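Local coordinates for protein Nab2 (PDB 4LJ0) that probably binds polyadenosine RNA in the nucleus through zinc fingers of the CCCH type, three of which make up this fragment, at residues A[6-11]-A[40-45]. Numbering follows the deposited sequence.
With ZN (zinc ion), chain G; ZN (zinc ion), chain F; ACT (acetate ion), chain J; nucleotides of chain C.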
ATOM      1  N   LYS A   6      -2.332   7.345   1.819  1.00 48.77           N
ATOM      2  CA  LYS A   6      -2.527   5.957   2.230  1.00 49.39           C
ATOM      3  C   LYS A   6      -3.783   5.795   3.084  1.00 51.23           C
ATOM      4  O   LYS A   6      -4.140   4.681   3.460  1.00 60.04           O
ATOM      5  CB  LYS A   6      -1.303   5.438   2.996  1.00 47.25           C
ATOM      6  CG  LYS A   6      -1.100   6.051   4.373  1.00 55.17           C
ATOM      7  CD  LYS A   6       0.100   5.433   5.084  1.00 61.95           C
ATOM      8  CE  LYS A   6       0.288   6.022   6.475  1.00 66.49           C
ATOM      9  NZ  LYS A   6       1.464   5.443   7.186  1.00 70.74           N
ATOM     10  N   TYR A   7      -4.452   6.906   3.378  1.00 45.97           N
ATOM     11  CA  TYR A   7      -5.626   6.892   4.243  1.00 51.10           C
ATOM     12  C   TYR A   7      -6.918   6.944   3.440  1.00 54.11           C
ATOM     13  O   TYR A   7      -7.959   6.465   3.893  1.00 53.10           O
ATOM     14  CB  TYR A   7      -5.566   8.058   5.227  1.00 49.79           C
ATOM     15  CG  TYR A   7      -4.400   7.957   6.178  1.00 49.80           C
ATOM     16  CD1 TYR A   7      -4.412   7.038   7.218  1.00 48.73           C
ATOM     17  CD2 TYR A   7      -3.283   8.770   6.033  1.00 50.57           C
ATOM     18  CE1 TYR A   7      -3.347   6.932   8.091  1.00 47.90           C
ATOM     19  CE2 TYR A   7      -2.212   8.673   6.904  1.00 48.60           C
ATOM     20  CZ  TYR A   7      -2.251   7.751   7.930  1.00 46.48           C
ATOM     21  OH  TYR A   7      -1.194   7.646   8.803  1.00 56.92           O
ATOM     22  N   TRP A   8      -6.847   7.538   2.254  1.00 45.06           N
ATOM     23  CA  TRP A   8      -7.990   7.584   1.355  1.00 41.77           C
ATOM     24  C   TRP A   8      -8.473   6.158   1.124  1.00 41.91           C
ATOM     25  O   TRP A   8      -7.657   5.252   0.975  1.00 52.52           O
ATOM     26  CB  TRP A   8      -7.588   8.233   0.028  1.00 43.11           C
ATOM     27  CG  TRP A   8      -8.745   8.507  -0.869  1.00 42.52           C
ATOM     28  CD1 TRP A   8      -9.478   9.656  -0.936  1.00 40.72           C
ATOM     29  CD2 TRP A   8      -9.323   7.607  -1.820  1.00 40.62           C
ATOM     30  NE1 TRP A   8     -10.471   9.528  -1.873  1.00 44.09           N
ATOM     31  CE2 TRP A   8     -10.397   8.280  -2.432  1.00 41.70           C
ATOM     32  CE3 TRP A   8      -9.031   6.301  -2.220  1.00 45.91           C
ATOM     33  CZ2 TRP A   8     -11.182   7.690  -3.418  1.00 43.10           C
ATOM     34  CZ3 TRP A   8      -9.808   5.717  -3.202  1.00 44.20           C
ATOM     35  CH2 TRP A   8     -10.873   6.410  -3.789  1.00 49.19           C
ATOM     36  N   PRO A   9      -9.800   5.941   1.092  1.00 47.85           N
ATOM     37  CA  PRO A   9     -10.917   6.890   1.149  1.00 47.88           C
ATOM     38  C   PRO A   9     -11.337   7.266   2.571  1.00 55.95           C
ATOM     39  O   PRO A   9     -12.475   7.696   2.771  1.00 51.82           O
ATOM     40  CB  PRO A   9     -12.038   6.115   0.461  1.00 47.76           C
ATOM     41  CG  PRO A   9     -11.786   4.704   0.865  1.00 45.35           C
ATOM     42  CD  PRO A   9     -10.284   4.554   0.956  1.00 48.03           C
ATOM     43  N   ASN A  10     -10.431   7.110   3.534  1.00 56.59           N
ATOM     44  CA  ASN A  10     -10.708   7.463   4.925  1.00 49.30           C
ATOM     45  C   ASN A  10      -9.705   8.473   5.460  1.00 50.16           C
ATOM     46  O   ASN A  10      -9.201   8.338   6.575  1.00 53.83           O
ATOM     47  CB  ASN A  10     -10.715   6.209   5.806  1.00 50.64           C
ATOM     48  CG  ASN A  10     -11.841   5.257   5.453  1.00 59.11           C
ATOM     49  OD1 ASN A  10     -11.612   4.082   5.168  1.00 70.25           O
ATOM     50  ND2 ASN A  10     -13.067   5.765   5.463  1.00 50.97           N
ATOM     51  N   CYS A  11      -9.419   9.486   4.651  1.00 49.94           N
ATOM     52  CA  CYS A  11      -8.503  10.544   5.038  1.00 53.65           C
ATOM     53  C   CYS A  11      -9.231  11.585   5.885  1.00 54.53           C
ATOM     54  O   CYS A  11     -10.265  12.111   5.477  1.00 53.82           O
ATOM     55  CB  CYS A  11      -7.907  11.200   3.796  1.00 51.56           C
ATOM     56  SG  CYS A  11      -6.680  12.461   4.176  1.00 48.28           S
ATOM     57  N   THR A  40     -14.552   5.737  -8.240  1.00 36.29           N
ATOM     58  CA  THR A  40     -13.277   5.067  -8.034  1.00 37.90           C
ATOM     59  C   THR A  40     -13.516   3.691  -7.437  1.00 43.13           C
ATOM     60  O   THR A  40     -14.118   3.564  -6.371  1.00 39.41           O
ATOM     61  CB  THR A  40     -12.353   5.867  -7.109  1.00 42.22           C
ATOM     62  OG1 THR A  40     -12.201   7.192  -7.624  1.00 42.56           O
ATOM     63  CG2 THR A  40     -10.977   5.205  -7.010  1.00 44.88           C
ATOM     64  N   HIS A  41     -13.044   2.663  -8.132  1.00 35.69           N
ATOM     65  CA  HIS A  41     -13.167   1.300  -7.639  1.00 38.67           C
ATOM     66  C   HIS A  41     -11.864   0.859  -6.993  1.00 38.89           C
ATOM     67  O   HIS A  41     -10.839   0.770  -7.657  1.00 35.86           O
ATOM     68  CB  HIS A  41     -13.573   0.375  -8.780  1.00 36.13           C
ATOM     69  CG  HIS A  41     -14.904   0.721  -9.369  1.00 37.94           C
ATOM     70  ND1 HIS A  41     -15.038   1.454 -10.527  1.00 37.45           N
ATOM     71  CD2 HIS A  41     -16.160   0.470  -8.934  1.00 31.84           C
ATOM     72  CE1 HIS A  41     -16.322   1.618 -10.794  1.00 40.54           C
ATOM     73  NE2 HIS A  41     -17.024   1.029  -9.843  1.00 37.25           N
ATOM     74  N   LEU A  42     -11.896   0.605  -5.688  1.00 38.09           N
ATOM     75  CA  LEU A  42     -10.682   0.226  -4.972  1.00 42.22           C
ATOM     76  C   LEU A  42     -10.177  -1.138  -5.418  1.00 44.54           C
ATOM     77  O   LEU A  42     -10.952  -1.994  -5.853  1.00 39.02           O
ATOM     78  CB  LEU A  42     -10.916   0.201  -3.461  1.00 41.93           C
ATOM     79  CG  LEU A  42     -11.514   1.442  -2.794  1.00 48.83           C
ATOM     80  CD1 LEU A  42     -11.224   1.403  -1.296  1.00 49.61           C
ATOM     81  CD2 LEU A  42     -11.008   2.724  -3.405  1.00 55.21           C
ATOM     82  N   LYS A  43      -8.867  -1.323  -5.304  1.00 41.40           N
ATOM     83  CA  LYS A  43      -8.218  -2.592  -5.594  1.00 44.42           C
ATOM     84  C   LYS A  43      -7.752  -3.244  -4.297  1.00 50.74           C
ATOM     85  O   LYS A  43      -7.333  -4.402  -4.290  1.00 54.68           O
ATOM     86  CB  LYS A  43      -7.036  -2.364  -6.534  1.00 45.29           C
ATOM     87  CG  LYS A  43      -7.451  -1.744  -7.853  1.00 50.19           C
ATOM     88  CD  LYS A  43      -6.294  -1.652  -8.826  1.00 60.53           C
ATOM     89  CE  LYS A  43      -6.801  -1.678 -10.257  1.00 62.41           C
ATOM     90  NZ  LYS A  43      -7.572  -0.464 -10.621  1.00 55.09           N
ATOM     91  N   THR A  44      -7.830  -2.492  -3.203  1.00 40.84           N
ATOM     92  CA  THR A  44      -7.472  -3.002  -1.889  1.00 46.98           C
ATOM     93  C   THR A  44      -8.563  -3.941  -1.380  1.00 42.55           C
ATOM     94  O   THR A  44      -9.720  -3.531  -1.261  1.00 45.81           O
ATOM     95  CB  THR A  44      -7.303  -1.851  -0.876  1.00 51.55           C
ATOM     96  OG1 THR A  44      -6.289  -0.951  -1.340  1.00 54.02           O
ATOM     97  CG2 THR A  44      -6.913  -2.387   0.495  1.00 42.74           C
ATOM     98  N   PRO A  45      -8.209  -5.205  -1.087  1.00 40.91           N
ATOM     99  CA  PRO A  45      -9.221  -6.130  -0.559  1.00 40.52           C
ATOM    100  C   PRO A  45      -9.806  -5.720   0.792  1.00 43.67           C
ATOM    101  O   PRO A  45      -9.098  -5.192   1.648  1.00 44.90           O
ATOM    102  CB  PRO A  45      -8.465  -7.463  -0.436  1.00 44.53           C
ATOM    103  CG  PRO A  45      -7.028  -7.148  -0.633  1.00 53.15           C
ATOM    104  CD  PRO A  45      -6.960  -5.904  -1.440  1.00 51.16           C
TER
HETATM  105 ZN    ZN G 502     -19.034   1.233  -9.320  1.00 35.91          ZN
HETATM  106 ZN    ZN F 501      -5.249  12.330   2.401  1.00 47.71          ZN
HETATM  107  C   ACT J 505      -7.229   1.365  -4.117  1.00 53.42           C
HETATM  108  O   ACT J 505      -7.521   2.035  -3.105  1.00 71.65           O
HETATM  109  OXT ACT J 505      -7.012   0.156  -3.909  1.00 53.62           O
HETATM  110  CH3 ACT J 505      -7.153   1.974  -5.488  1.00 57.88           C
ATOM    111  P     A C   2      -2.605   8.539  14.790  1.00 63.03           P
ATOM    112  OP1   A C   2      -2.166   8.536  16.211  1.00 65.90           O
ATOM    113  OP2   A C   2      -2.074   7.513  13.858  1.00 65.22           O
ATOM    114  O5'   A C   2      -4.193   8.430  14.782  1.00 72.08           O
ATOM    115  C5'   A C   2      -4.957   8.995  13.723  1.00 61.96           C
ATOM    116  C4'   A C   2      -6.044   8.059  13.258  1.00 59.34           C
ATOM    117  O4'   A C   2      -6.730   8.672  12.136  1.00 56.71           O
ATOM    118  C3'   A C   2      -5.556   6.703  12.764  1.00 61.17           C
ATOM    119  O3'   A C   2      -6.549   5.711  13.021  1.00 65.28           O
ATOM    120  C2'   A C   2      -5.401   6.926  11.262  1.00 59.01           C
ATOM    121  O2'   A C   2      -5.484   5.752  10.485  1.00 61.47           O
ATOM    122  C1'   A C   2      -6.553   7.889  10.967  1.00 58.39           C
ATOM    123  N9    A C   2      -6.306   8.821   9.863  1.00 52.98           N
ATOM    124  C8    A C   2      -7.191   9.184   8.879  1.00 48.13           C
ATOM    125  N7    A C   2      -6.715  10.067   8.037  1.00 50.64           N
ATOM    126  C5    A C   2      -5.434  10.315   8.501  1.00 48.07           C
ATOM    127  C6    A C   2      -4.412  11.165   8.041  1.00 48.62           C
ATOM    128  N6    A C   2      -4.531  11.945   6.965  1.00 43.11           N
ATOM    129  N1    A C   2      -3.249  11.185   8.729  1.00 48.57           N
ATOM    130  C2    A C   2      -3.132  10.402   9.807  1.00 45.64           C
ATOM    131  N3    A C   2      -4.022   9.566  10.336  1.00 51.18           N
ATOM    132  C4    A C   2      -5.168   9.566   9.631  1.00 50.83           C
TER
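Trp-8 of the first CCCH finger of this fragment pushes the six-membered end of its indole against Leu-42 and Thr-40, on either side of the zinc ligand His-41. A chi1 of -171°, which sets CG anti to the backbone N, carries the indole toward 40-45, and Trp-8 CZ3 meets Leu-42 CD2 at 3.2 Å, a tight approach oblique to the ring. Thr-40 points back at the indole, its methyl CG2 3.4 Å from Trp-8 CH2, while its OG1 is held by the carbonyl of Met-23. The other branch of Leu-42, CD1, meets the CG-CD side of the Pro-9 ring, 4.0 Å from Pro-9 CD. Pro-9 follows a cis peptide bond, and its CB lies over the centre of one indole face. No hydrogen bond crosses; the join is apolar and small.

Beside Trp-8, Tyr-7 faces the RNA: its ring stacks offset on adenine A2 of chain C, whose C5 sits 3.4 Å above the ring plane, with Lys-6 CG over the opposite face. Without the phenol ring, as with an alanine here, the base would probably lose the flat surface it lies on and be freer to turn.

Cys-11 and His-41 bind different zinc ions, so the contact ties finger to finger. With no helices or strands in the chain, it sits among loops: Trp-8 also meets the His-20 ring and Pro-21, and Leu-42 rests on Phe-58 of the fragment's third finger.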